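Local atomic coordinates of DNA helicase assembly protein (Enterobacteria phage T4, PDB entry 1C1K), a protein that loads the replicative helicase onto fork DNA coated with single-stranded DNA-binding protein, and so takes part in phage DNA replication, recombination and repair. Residues A[16-21]-A[45-50]; A[29-35]-A[192-196]; A[22-27]-A[75-79]. All coordinates share one frame; numbering follows the deposited sequence.

Contact 1. Residues A[16-21]-A[45-50]; sequences GKSVYK and VSDAAY
The Y50 ring takes K17 over one face, while Y20 comes in obliquely past its CD1 corner from the same side of the ring plane. K17 CG sits 4.3 Å from the Y50 ring centroid in a CH-pi contact, and K17 CD continues along the CD2-CE2 side of the ring. The two tyrosine side chains run antiparallel alongside each other, their planes 46° apart; Y50 CD1 lies over the Y20 ring near its rim, 3.4 Å from Y20 CD2. With CG anti to the backbone N (chi1 179°), K17 runs on toward the start of helix 47-52, where its NZ forms a salt bridge with D47 OD2 at 3.1 Å, from above the carboxylate plane. S46 is the N-cap of that short helix, its OG accepting from A49 N at 3.1 Å. The capped turn packs on the first turns of helix 16-30, at one end of the alpha-helical two-domain fold. V45 CG2 fills the edge of the Y20 ring and also meets K21 CE, 3.8 Å away. A water 2.7 Å from Y20 OH donates to S46 O; another accepts from K17 NZ and donates weakly to V45 O. F59 of helix 56-65 packs edge-to-face with Y20.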
ATOM      1  N   GLY A  16       6.165  20.828  13.782  1.00  2.00           N
ATOM      2  CA  GLY A  16       4.978  20.850  12.945  1.00  2.19           C
ATOM      3  C   GLY A  16       5.213  20.974  11.456  1.00  2.31           C
ATOM      4  O   GLY A  16       4.607  20.245  10.667  1.00  2.23           O
ATOM      5  N   LYS A  17       6.073  21.899  11.051  1.00  3.16           N
ATOM      6  CA  LYS A  17       6.335  22.054   9.627  1.00  4.22           C
ATOM      7  C   LYS A  17       6.990  20.790   9.071  1.00  4.12           C
ATOM      8  O   LYS A  17       6.740  20.401   7.928  1.00  3.28           O
ATOM      9  CB  LYS A  17       7.236  23.266   9.352  1.00  5.47           C
ATOM     10  CG  LYS A  17       7.536  23.429   7.860  1.00  8.95           C
ATOM     11  CD  LYS A  17       7.974  24.837   7.481  1.00 13.04           C
ATOM     12  CE  LYS A  17       8.254  24.912   5.983  1.00 16.04           C
ATOM     13  NZ  LYS A  17       9.314  25.911   5.639  1.00 20.58           N
ATOM     14  N   SER A  18       7.835  20.151   9.874  1.00  3.85           N
ATOM     15  CA  SER A  18       8.507  18.937   9.428  1.00  4.00           C
ATOM     16  C   SER A  18       7.497  17.813   9.233  1.00  3.82           C
ATOM     17  O   SER A  18       7.648  16.992   8.320  1.00  3.23           O
ATOM     18  CB  SER A  18       9.590  18.523  10.432  1.00  3.63           C
ATOM     19  OG  SER A  18      10.623  19.501  10.472  1.00  4.82           O
ATOM     20  N   VAL A  19       6.471  17.771  10.082  1.00  2.95           N
ATOM     21  CA  VAL A  19       5.437  16.748   9.952  1.00  2.56           C
ATOM     22  C   VAL A  19       4.704  17.007   8.632  1.00  3.36           C
ATOM     23  O   VAL A  19       4.385  16.076   7.890  1.00  3.07           O
ATOM     24  CB  VAL A  19       4.431  16.803  11.130  1.00  2.05           C
ATOM     25  CG1 VAL A  19       3.253  15.871  10.866  1.00  2.40           C
ATOM     26  CG2 VAL A  19       5.122  16.397  12.417  1.00  2.00           C
ATOM     27  N   TYR A  20       4.452  18.278   8.332  1.00  2.00           N
ATOM     28  CA  TYR A  20       3.777  18.626   7.091  1.00  3.03           C
ATOM     29  C   TYR A  20       4.623  18.186   5.895  1.00  3.05           C
ATOM     30  O   TYR A  20       4.092  17.649   4.927  1.00  3.14           O
ATOM     31  CB  TYR A  20       3.531  20.132   7.012  1.00  2.99           C
ATOM     32  CG  TYR A  20       3.207  20.613   5.604  1.00  4.88           C
ATOM     33  CD1 TYR A  20       1.926  20.466   5.075  1.00  7.30           C
ATOM     34  CD2 TYR A  20       4.186  21.219   4.811  1.00  5.04           C
ATOM     35  CE1 TYR A  20       1.626  20.916   3.787  1.00  8.30           C
ATOM     36  CE2 TYR A  20       3.899  21.669   3.533  1.00  7.61           C
ATOM     37  CZ  TYR A  20       2.618  21.517   3.028  1.00  8.17           C
ATOM     38  OH  TYR A  20       2.322  21.989   1.763  1.00  9.54           O
ATOM     39  N   LYS A  21       5.932  18.420   5.966  1.00  3.53           N
ATOM     40  CA  LYS A  21       6.845  18.037   4.888  1.00  3.96           C
ATOM     41  C   LYS A  21       6.832  16.527   4.685  1.00  4.25           C
ATOM     42  O   LYS A  21       6.853  16.041   3.547  1.00  4.67           O
ATOM     43  CB  LYS A  21       8.268  18.491   5.210  1.00  6.52           C
ATOM     44  CG  LYS A  21       8.460  19.999   5.139  1.00  9.52           C
ATOM     45  CD  LYS A  21       9.921  20.376   5.289  1.00 13.67           C
ATOM     46  CE  LYS A  21      10.094  21.883   5.251  1.00 17.50           C
ATOM     47  NZ  LYS A  21      11.414  22.306   5.809  1.00 22.40           N
ATOM     48  N   VAL A  45      10.032  21.747   0.177  1.00 13.39           N
ATOM     49  CA  VAL A  45       8.652  22.113  -0.112  1.00 13.48           C
ATOM     50  C   VAL A  45       8.509  23.626  -0.220  1.00 12.84           C
ATOM     51  O   VAL A  45       9.391  24.371   0.197  1.00 14.12           O
ATOM     52  CB  VAL A  45       7.698  21.604   0.989  1.00 12.53           C
ATOM     53  CG1 VAL A  45       7.980  20.140   1.280  1.00 12.73           C
ATOM     54  CG2 VAL A  45       7.870  22.438   2.254  1.00 14.76           C
ATOM     55  N   SER A  46       7.393  24.073  -0.783  1.00 12.71           N
ATOM     56  CA  SER A  46       7.126  25.499  -0.928  1.00 12.18           C
ATOM     57  C   SER A  46       6.545  26.040   0.381  1.00 13.23           C
ATOM     58  O   SER A  46       5.472  25.611   0.822  1.00 11.57           O
ATOM     59  CB  SER A  46       6.135  25.730  -2.071  1.00 11.84           C
ATOM     60  OG  SER A  46       5.465  26.970  -1.925  1.00 10.75           O
ATOM     61  N   ASP A  47       7.254  26.975   1.005  1.00 12.32           N
ATOM     62  CA  ASP A  47       6.779  27.553   2.257  1.00 12.89           C
ATOM     63  C   ASP A  47       5.482  28.305   2.018  1.00 11.75           C
ATOM     64  O   ASP A  47       4.590  28.306   2.865  1.00 11.86           O
ATOM     65  CB  ASP A  47       7.817  28.508   2.851  1.00 16.15           C
ATOM     66  CG  ASP A  47       7.410  29.025   4.225  1.00 20.42           C
ATOM     67  OD1 ASP A  47       7.265  30.261   4.388  1.00 21.82           O
ATOM     68  OD2 ASP A  47       7.235  28.190   5.142  1.00 21.37           O
ATOM     69  N   ALA A  48       5.377  28.953   0.862  1.00 10.15           N
ATOM     70  CA  ALA A  48       4.174  29.703   0.534  1.00 10.22           C
ATOM     71  C   ALA A  48       2.956  28.774   0.553  1.00 10.91           C
ATOM     72  O   ALA A  48       1.887  29.144   1.051  1.00 11.10           O
ATOM     73  CB  ALA A  48       4.324  30.359  -0.838  1.00 10.37           C
ATOM     74  N   ALA A  49       3.122  27.568   0.011  1.00 10.53           N
ATOM     75  CA  ALA A  49       2.035  26.594  -0.024  1.00  9.50           C
ATOM     76  C   ALA A  49       1.670  26.156   1.388  1.00  9.32           C
ATOM     77  O   ALA A  49       0.493  26.031   1.717  1.00  8.47           O
ATOM     78  CB  ALA A  49       2.437  25.384  -0.855  1.00 10.99           C
ATOM     79  N   TYR A  50       2.682  25.919   2.217  1.00  8.18           N
ATOM     80  CA  TYR A  50       2.441  25.505   3.597  1.00  8.27           C
ATOM     81  C   TYR A  50       1.705  26.607   4.361  1.00  8.83           C
ATOM     82  O   TYR A  50       0.739  26.342   5.076  1.00  8.75           O
ATOM     83  CB  TYR A  50       3.769  25.185   4.297  1.00  7.56           C
ATOM     84  CG  TYR A  50       3.666  25.069   5.809  1.00  7.36           C
ATOM     85  CD1 TYR A  50       2.968  24.016   6.403  1.00  6.80           C
ATOM     86  CD2 TYR A  50       4.270  26.012   6.641  1.00  7.77           C
ATOM     87  CE1 TYR A  50       2.874  23.908   7.791  1.00  6.99           C
ATOM     88  CE2 TYR A  50       4.184  25.918   8.025  1.00  7.52           C
ATOM     89  CZ  TYR A  50       3.485  24.863   8.597  1.00  8.94           C
ATOM     90  OH  TYR A  50       3.411  24.764   9.972  1.00  9.37           O
TER
HETATM   91  O   HOH W   1      10.298  25.111   3.308  1.00 27.73           O
HETATM   92  O   HOH W   2       4.410  23.071   0.439  1.00 10.28           O
HETATM   93  O   HOH W   3      12.112  22.671   2.650  1.00 30.86           O

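Contact 2. Residues A[29-35]-A[192-196]; sequences HMNGKYD and AYRKI
H29, A192 and K195 carry this contact, in which the C-terminal end of helix 16-30 meets residues 192-196 of helix 181-196. The imidazole of H29 points its NE2 at A192 O, 2.8 Å away, with an N-H...O angle of 158°. The oxygen lies close to the ring plane, but the nitrogen stands 42° above the carbonyl plane. That oxygen also receives a weak backbone bond from K195 N. On its other nitrogen, H29 ND1 is bonded to V36 N, so both ring nitrogens are engaged and the rotation of the ring is fixed. A192 CB sits 3.3 Å from H29 O of the backbone and also touches the M30 sulfur, SD, at 3.8 Å. The M30 chain, bent at chi2 and chi3, keeps its sulfur and CE beside A192. G32, with positive phi, ends helix 16-30 in a Schellman motif, and the chain turns on toward D35. K195 lays CB at the edge of the imidazole, 4.0 Å from H29 CE1, and its NZ reaches D35 OD2 at 2.7 Å in a salt bridge, meeting the carboxylate from above its plane. D35 OD1 is taken by I37 N and K38 N. ND1 accepting from V36 N while NE2 donates to A192 O is consistent with a neutral imidazole carrying its hydrogen on NE2, which ties the loop after helix 16-30 to the C-terminal half of the protein.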
ATOM      1  N   HIS A  29       4.676  10.756  -3.192  1.00  5.91           N
ATOM      2  CA  HIS A  29       5.230   9.451  -3.504  1.00  5.60           C
ATOM      3  C   HIS A  29       4.094   8.502  -3.895  1.00  6.61           C
ATOM      4  O   HIS A  29       4.182   7.792  -4.898  1.00  6.22           O
ATOM      5  CB  HIS A  29       5.971   8.889  -2.286  1.00  5.23           C
ATOM      6  CG  HIS A  29       6.476   7.496  -2.485  1.00  4.20           C
ATOM      7  ND1 HIS A  29       7.779   7.225  -2.841  1.00  4.78           N
ATOM      8  CD2 HIS A  29       5.851   6.297  -2.392  1.00  4.86           C
ATOM      9  CE1 HIS A  29       7.935   5.917  -2.958  1.00  5.69           C
ATOM     10  NE2 HIS A  29       6.782   5.332  -2.692  1.00  4.86           N
ATOM     11  N   MET A  30       3.024   8.506  -3.105  1.00  6.30           N
ATOM     12  CA  MET A  30       1.883   7.634  -3.362  1.00  6.59           C
ATOM     13  C   MET A  30       1.107   8.006  -4.627  1.00  7.73           C
ATOM     14  O   MET A  30       0.275   7.225  -5.100  1.00  8.71           O
ATOM     15  CB  MET A  30       0.958   7.621  -2.145  1.00  6.83           C
ATOM     16  CG  MET A  30       1.558   6.888  -0.939  1.00  6.82           C
ATOM     17  SD  MET A  30       2.160   5.202  -1.307  1.00  6.50           S
ATOM     18  CE  MET A  30       0.716   4.527  -2.109  1.00 11.42           C
ATOM     19  N   ASN A  31       1.396   9.189  -5.175  1.00  7.17           N
ATOM     20  CA  ASN A  31       0.759   9.672  -6.403  1.00  8.76           C
ATOM     21  C   ASN A  31       1.712   9.475  -7.583  1.00  8.79           C
ATOM     22  O   ASN A  31       1.396   9.858  -8.715  1.00  8.48           O
ATOM     23  CB  ASN A  31       0.431  11.162  -6.292  1.00 10.72           C
ATOM     24  CG  ASN A  31      -0.868  11.426  -5.567  1.00 12.82           C
ATOM     25  OD1 ASN A  31      -1.067  12.508  -5.011  1.00 16.50           O
ATOM     26  ND2 ASN A  31      -1.763  10.447  -5.570  1.00 12.74           N
ATOM     27  N   GLY A  32       2.875   8.892  -7.307  1.00  8.62           N
ATOM     28  CA  GLY A  32       3.871   8.651  -8.340  1.00  9.78           C
ATOM     29  C   GLY A  32       4.581   9.912  -8.805  1.00 11.38           C
ATOM     30  O   GLY A  32       5.092   9.965  -9.921  1.00 12.35           O
ATOM     31  N   LYS A  33       4.627  10.927  -7.949  1.00 11.26           N
ATOM     32  CA  LYS A  33       5.261  12.198  -8.286  1.00 13.82           C
ATOM     33  C   LYS A  33       6.609  12.386  -7.600  1.00 14.62           C
ATOM     34  O   LYS A  33       7.349  13.322  -7.906  1.00 15.64           O
ATOM     35  CB  LYS A  33       4.338  13.351  -7.904  1.00 15.02           C
ATOM     36  CG  LYS A  33       3.125  13.472  -8.800  1.00 20.04           C
ATOM     37  CD  LYS A  33       2.255  14.643  -8.387  1.00 22.61           C
ATOM     38  CE  LYS A  33       0.827  14.200  -8.143  1.00 23.75           C
ATOM     39  NZ  LYS A  33      -0.107  15.358  -8.172  1.00 25.94           N
ATOM     40  N   TYR A  34       6.917  11.495  -6.666  1.00 13.88           N
ATOM     41  CA  TYR A  34       8.171  11.551  -5.933  1.00 12.55           C
ATOM     42  C   TYR A  34       8.557  10.123  -5.582  1.00 12.48           C
ATOM     43  O   TYR A  34       7.763   9.203  -5.758  1.00 12.11           O
ATOM     44  CB  TYR A  34       7.995  12.376  -4.653  1.00 11.85           C
ATOM     45  CG  TYR A  34       9.275  12.938  -4.085  1.00 12.50           C
ATOM     46  CD1 TYR A  34       9.996  13.912  -4.772  1.00 13.11           C
ATOM     47  CD2 TYR A  34       9.752  12.523  -2.841  1.00 12.91           C
ATOM     48  CE1 TYR A  34      11.155  14.465  -4.235  1.00 13.54           C
ATOM     49  CE2 TYR A  34      10.915  13.070  -2.291  1.00 11.67           C
ATOM     50  CZ  TYR A  34      11.607  14.041  -2.994  1.00 13.34           C
ATOM     51  OH  TYR A  34      12.735  14.614  -2.452  1.00 12.67           O
ATOM     52  N   ASP A  35       9.778   9.942  -5.100  1.00 12.04           N
ATOM     53  CA  ASP A  35      10.266   8.627  -4.705  1.00 11.09           C
ATOM     54  C   ASP A  35      11.041   8.823  -3.416  1.00 11.25           C
ATOM     55  O   ASP A  35      12.218   9.190  -3.439  1.00 11.14           O
ATOM     56  CB  ASP A  35      11.182   8.050  -5.782  1.00 12.90           C
ATOM     57  CG  ASP A  35      11.523   6.588  -5.541  1.00 14.07           C
ATOM     58  OD1 ASP A  35      11.478   6.130  -4.379  1.00 12.63           O
ATOM     59  OD2 ASP A  35      11.840   5.890  -6.523  1.00 15.09           O
ATOM     60  N   ALA A 192       3.897   2.485  -6.036  1.00  6.71           N
ATOM     61  CA  ALA A 192       4.463   3.386  -5.036  1.00  6.12           C
ATOM     62  C   ALA A 192       4.693   2.644  -3.719  1.00  6.14           C
ATOM     63  O   ALA A 192       5.763   2.749  -3.116  1.00  7.38           O
ATOM     64  CB  ALA A 192       3.539   4.578  -4.821  1.00  7.30           C
ATOM     65  N   TYR A 193       3.688   1.887  -3.278  1.00  6.02           N
ATOM     66  CA  TYR A 193       3.789   1.128  -2.034  1.00  5.72           C
ATOM     67  C   TYR A 193       4.853   0.035  -2.170  1.00  5.03           C
ATOM     68  O   TYR A 193       5.586  -0.257  -1.230  1.00  5.85           O
ATOM     69  CB  TYR A 193       2.428   0.515  -1.699  1.00  5.94           C
ATOM     70  CG  TYR A 193       2.243   0.028  -0.266  1.00  6.77           C
ATOM     71  CD1 TYR A 193       3.084   0.458   0.774  1.00  7.20           C
ATOM     72  CD2 TYR A 193       1.219  -0.863   0.047  1.00  5.59           C
ATOM     73  CE1 TYR A 193       2.901   0.004   2.082  1.00  6.66           C
ATOM     74  CE2 TYR A 193       1.029  -1.320   1.349  1.00  6.76           C
ATOM     75  CZ  TYR A 193       1.869  -0.886   2.359  1.00  6.56           C
ATOM     76  OH  TYR A 193       1.675  -1.360   3.639  1.00  7.02           O
ATOM     77  N   ARG A 194       4.945  -0.557  -3.353  1.00  4.64           N
ATOM     78  CA  ARG A 194       5.934  -1.600  -3.588  1.00  5.62           C
ATOM     79  C   ARG A 194       7.356  -1.069  -3.372  1.00  5.99           C
ATOM     80  O   ARG A 194       8.238  -1.797  -2.926  1.00  7.10           O
ATOM     81  CB  ARG A 194       5.769  -2.163  -5.012  1.00  5.67           C
ATOM     82  CG  ARG A 194       6.763  -3.262  -5.392  1.00  7.33           C
ATOM     83  CD  ARG A 194       6.395  -3.920  -6.732  1.00  7.37           C
ATOM     84  NE  ARG A 194       6.531  -3.002  -7.863  1.00  7.73           N
ATOM     85  CZ  ARG A 194       6.369  -3.343  -9.142  1.00  7.92           C
ATOM     86  NH1 ARG A 194       6.060  -4.594  -9.475  1.00  7.47           N
ATOM     87  NH2 ARG A 194       6.518  -2.430 -10.093  1.00  8.59           N
ATOM     88  N   LYS A 195       7.575   0.207  -3.683  1.00  7.38           N
ATOM     89  CA  LYS A 195       8.894   0.816  -3.513  1.00  7.90           C
ATOM     90  C   LYS A 195       9.327   0.901  -2.050  1.00  8.79           C
ATOM     91  O   LYS A 195      10.513   0.775  -1.737  1.00  7.16           O
ATOM     92  CB  LYS A 195       8.911   2.220  -4.124  1.00  9.25           C
ATOM     93  CG  LYS A 195       8.946   2.219  -5.647  1.00 12.10           C
ATOM     94  CD  LYS A 195       9.106   3.618  -6.210  1.00 15.31           C
ATOM     95  CE  LYS A 195       9.220   3.571  -7.730  1.00 17.94           C
ATOM     96  NZ  LYS A 195      10.398   4.336  -8.227  1.00 22.41           N
ATOM     97  N   ILE A 196       8.373   1.117  -1.149  1.00 10.32           N
ATOM     98  CA  ILE A 196       8.727   1.218   0.261  1.00 11.75           C
ATOM     99  C   ILE A 196       8.627  -0.114   1.007  1.00 12.61           C
ATOM    100  O   ILE A 196       9.000  -0.206   2.173  1.00 14.14           O
ATOM    101  CB  ILE A 196       7.868   2.282   0.986  1.00 14.48           C
ATOM    102  CG1 ILE A 196       6.389   2.049   0.726  1.00 15.34           C
ATOM    103  CG2 ILE A 196       8.259   3.675   0.507  1.00 14.70           C
ATOM    104  CD1 ILE A 196       5.487   2.978   1.532  1.00 18.83           C
TER

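Contact 3. Residues A[22-27]-A[75-79]; sequences LYLMIK and FISNL
Y23 and F75 make the aromatic part of this contact. Y23 CB stands over the centre of the F75 ring, 3.6 Å from its centroid, a CH-pi contact. Because CG of F75 is anti to the carbonyl carbon (chi1 -64°), the ring lies flat against the Y23 backbone, with F75 CD1 3.7 Å from Y23 CA. The tyrosine ring itself stands off to one side: the two ring planes make an angle of 55° and their centroids are 5.4 Å apart, so that the pair meets obliquely.

Aliphatic groups close around this pair. L22 CD2 and I26 CD1 approach the edge of the F75 ring near its plane, the first 3.9 Å from F75 CD1 and the second 3.8 Å from F75 CB. One turn further along, L79 CD1 enters between I26 and K27, 3.6 Å from I26 CG2 and equally close to K27 CA, while also facing the Y23 ring obliquely. I26 CG2 reaches across to I76 CG1 as well. K27 gives only its backbone and CB to the contact, its extended chain leading away from helix 68-81.

More apolar side chains join: W41 packs on I26, I90 on Y23, and M30 on L79. Helices 16-30 and 68-81 run in broadly the same direction here, their short axes 9.9 Å apart at a crossing angle of -41°. Residues spaced three and four apart on each helix, L22, Y23 and I26 against F75, I76 and L79, supply the interface, helix-on-helix packing of the kind that forms the core of alpha-helical domains, in the N-terminal part of this two-domain fold.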
ATOM      1  N   LEU A  22       6.813  15.783   5.788  1.00  3.21           N
ATOM      2  CA  LEU A  22       6.782  14.326   5.710  1.00  3.63           C
ATOM      3  C   LEU A  22       5.492  13.872   5.014  1.00  3.63           C
ATOM      4  O   LEU A  22       5.518  13.015   4.133  1.00  3.75           O
ATOM      5  CB  LEU A  22       6.866  13.714   7.111  1.00  3.87           C
ATOM      6  CG  LEU A  22       6.834  12.180   7.175  1.00  4.80           C
ATOM      7  CD1 LEU A  22       8.158  11.609   6.669  1.00  5.07           C
ATOM      8  CD2 LEU A  22       6.575  11.728   8.615  1.00  4.85           C
ATOM      9  N   TYR A  23       4.366  14.449   5.415  1.00  3.22           N
ATOM     10  CA  TYR A  23       3.089  14.101   4.810  1.00  3.31           C
ATOM     11  C   TYR A  23       3.106  14.384   3.309  1.00  4.56           C
ATOM     12  O   TYR A  23       2.712  13.536   2.505  1.00  4.41           O
ATOM     13  CB  TYR A  23       1.954  14.899   5.457  1.00  4.11           C
ATOM     14  CG  TYR A  23       0.721  15.006   4.586  1.00  5.22           C
ATOM     15  CD1 TYR A  23      -0.049  13.883   4.289  1.00  7.62           C
ATOM     16  CD2 TYR A  23       0.330  16.229   4.049  1.00  8.23           C
ATOM     17  CE1 TYR A  23      -1.181  13.980   3.475  1.00  9.60           C
ATOM     18  CE2 TYR A  23      -0.795  16.336   3.237  1.00  9.21           C
ATOM     19  CZ  TYR A  23      -1.543  15.209   2.955  1.00 10.60           C
ATOM     20  OH  TYR A  23      -2.652  15.317   2.145  1.00 14.70           O
ATOM     21  N   LEU A  24       3.561  15.579   2.937  1.00  4.59           N
ATOM     22  CA  LEU A  24       3.602  15.977   1.533  1.00  5.01           C
ATOM     23  C   LEU A  24       4.489  15.073   0.689  1.00  4.91           C
ATOM     24  O   LEU A  24       4.128  14.718  -0.431  1.00  6.36           O
ATOM     25  CB  LEU A  24       4.071  17.433   1.392  1.00  6.53           C
ATOM     26  CG  LEU A  24       3.682  18.100   0.065  1.00  8.45           C
ATOM     27  CD1 LEU A  24       2.170  18.167  -0.061  1.00 11.07           C
ATOM     28  CD2 LEU A  24       4.263  19.506  -0.003  1.00  8.97           C
ATOM     29  N   MET A  25       5.650  14.703   1.214  1.00  5.10           N
ATOM     30  CA  MET A  25       6.544  13.835   0.465  1.00  5.29           C
ATOM     31  C   MET A  25       5.922  12.454   0.279  1.00  5.22           C
ATOM     32  O   MET A  25       6.032  11.875  -0.792  1.00  4.75           O
ATOM     33  CB  MET A  25       7.905  13.735   1.160  1.00  7.24           C
ATOM     34  CG  MET A  25       7.964  12.843   2.387  1.00  9.74           C
ATOM     35  SD  MET A  25       9.678  12.625   2.945  1.00 14.48           S
ATOM     36  CE  MET A  25      10.536  12.680   1.404  1.00  4.18           C
ATOM     37  N   ILE A  26       5.256  11.931   1.305  1.00  4.06           N
ATOM     38  CA  ILE A  26       4.631  10.617   1.187  1.00  4.51           C
ATOM     39  C   ILE A  26       3.415  10.697   0.266  1.00  4.80           C
ATOM     40  O   ILE A  26       3.146   9.776  -0.505  1.00  5.11           O
ATOM     41  CB  ILE A  26       4.231  10.060   2.582  1.00  3.96           C
ATOM     42  CG1 ILE A  26       5.503   9.786   3.391  1.00  4.82           C
ATOM     43  CG2 ILE A  26       3.405   8.759   2.432  1.00  5.26           C
ATOM     44  CD1 ILE A  26       5.268   9.488   4.869  1.00  5.53           C
ATOM     45  N   LYS A  27       2.694  11.812   0.328  1.00  4.76           N
ATOM     46  CA  LYS A  27       1.524  12.003  -0.520  1.00  6.48           C
ATOM     47  C   LYS A  27       1.948  12.001  -1.986  1.00  6.87           C
ATOM     48  O   LYS A  27       1.337  11.335  -2.823  1.00  6.69           O
ATOM     49  CB  LYS A  27       0.836  13.328  -0.191  1.00  7.92           C
ATOM     50  CG  LYS A  27      -0.439  13.585  -0.985  1.00  9.93           C
ATOM     51  CD  LYS A  27      -0.876  15.035  -0.847  1.00 13.28           C
ATOM     52  CE  LYS A  27      -2.237  15.263  -1.473  1.00 15.47           C
ATOM     53  NZ  LYS A  27      -2.395  16.688  -1.866  1.00 20.99           N
ATOM     54  N   PHE A  75       0.843   8.375   7.990  1.00  4.58           N
ATOM     55  CA  PHE A  75       0.660   8.851   6.628  1.00  4.49           C
ATOM     56  C   PHE A  75       0.640   7.739   5.594  1.00  4.80           C
ATOM     57  O   PHE A  75      -0.198   7.765   4.694  1.00  5.26           O
ATOM     58  CB  PHE A  75       1.725   9.894   6.288  1.00  4.01           C
ATOM     59  CG  PHE A  75       1.626  11.141   7.129  1.00  4.67           C
ATOM     60  CD1 PHE A  75       2.772  11.758   7.618  1.00  3.68           C
ATOM     61  CD2 PHE A  75       0.381  11.676   7.467  1.00  4.62           C
ATOM     62  CE1 PHE A  75       2.683  12.887   8.434  1.00  4.29           C
ATOM     63  CE2 PHE A  75       0.280  12.803   8.282  1.00  4.59           C
ATOM     64  CZ  PHE A  75       1.438  13.411   8.768  1.00  2.77           C
ATOM     65  N   ILE A  76       1.537   6.764   5.722  1.00  5.73           N
ATOM     66  CA  ILE A  76       1.585   5.658   4.771  1.00  6.28           C
ATOM     67  C   ILE A  76       0.292   4.841   4.811  1.00  6.72           C
ATOM     68  O   ILE A  76      -0.346   4.631   3.780  1.00  7.02           O
ATOM     69  CB  ILE A  76       2.785   4.718   5.049  1.00  7.22           C
ATOM     70  CG1 ILE A  76       4.097   5.447   4.757  1.00  7.58           C
ATOM     71  CG2 ILE A  76       2.699   3.475   4.161  1.00  9.14           C
ATOM     72  CD1 ILE A  76       5.322   4.755   5.340  1.00  9.77           C
ATOM     73  N   SER A  77      -0.097   4.385   5.997  1.00  7.76           N
ATOM     74  CA  SER A  77      -1.316   3.588   6.122  1.00  7.78           C
ATOM     75  C   SER A  77      -2.515   4.296   5.506  1.00  8.41           C
ATOM     76  O   SER A  77      -3.277   3.689   4.749  1.00  9.50           O
ATOM     77  CB  SER A  77      -1.603   3.261   7.591  1.00  7.36           C
ATOM     78  OG  SER A  77      -1.945   4.421   8.326  1.00  8.07           O
ATOM     79  N   ASN A  78      -2.678   5.581   5.810  1.00  7.40           N
ATOM     80  CA  ASN A  78      -3.798   6.351   5.276  1.00  7.10           C
ATOM     81  C   ASN A  78      -3.736   6.569   3.771  1.00  8.95           C
ATOM     82  O   ASN A  78      -4.718   6.351   3.062  1.00 10.32           O
ATOM     83  CB  ASN A  78      -3.885   7.716   5.960  1.00  6.24           C
ATOM     84  CG  ASN A  78      -4.668   7.667   7.249  1.00  5.76           C
ATOM     85  OD1 ASN A  78      -5.896   7.780   7.250  1.00  7.05           O
ATOM     86  ND2 ASN A  78      -3.963   7.494   8.362  1.00  4.73           N
ATOM     87  N   LEU A  79      -2.585   7.005   3.273  1.00  8.73           N
ATOM     88  CA  LEU A  79      -2.460   7.272   1.846  1.00 10.32           C
ATOM     89  C   LEU A  79      -2.510   6.026   0.975  1.00 11.93           C
ATOM     90  O   LEU A  79      -2.779   6.114  -0.225  1.00 12.81           O
ATOM     91  CB  LEU A  79      -1.180   8.067   1.578  1.00 10.46           C
ATOM     92  CG  LEU A  79      -1.294   9.515   2.060  1.00  8.88           C
ATOM     93  CD1 LEU A  79       0.086  10.129   2.177  1.00 11.32           C
ATOM     94  CD2 LEU A  79      -2.156  10.312   1.085  1.00  9.85           C
TER

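Overall arrangement
All three contacts draw on helix 16-30, which supplies its first turns to contact 1, its middle to contact 3 and its C-terminal end to contact 2. Contact 3 is the bridge: its centre lies about 13 Å from that of contact 1 and about 10 Å from that of contact 2, and it touches both. V19 O packs on F75 CE1 (3.7 Å) toward contact 1, while I76 CG2 meets I196 CD1 (3.9 Å) and M30 CG meets L79 CB (3.9 Å) toward contact 2. Contacts 1 and 2 do not touch, their nearest atoms being about 8 Å apart. Contacts 1 and 3 lie within the N-terminal part of the chain; contact 2 ties it to the C-terminal part.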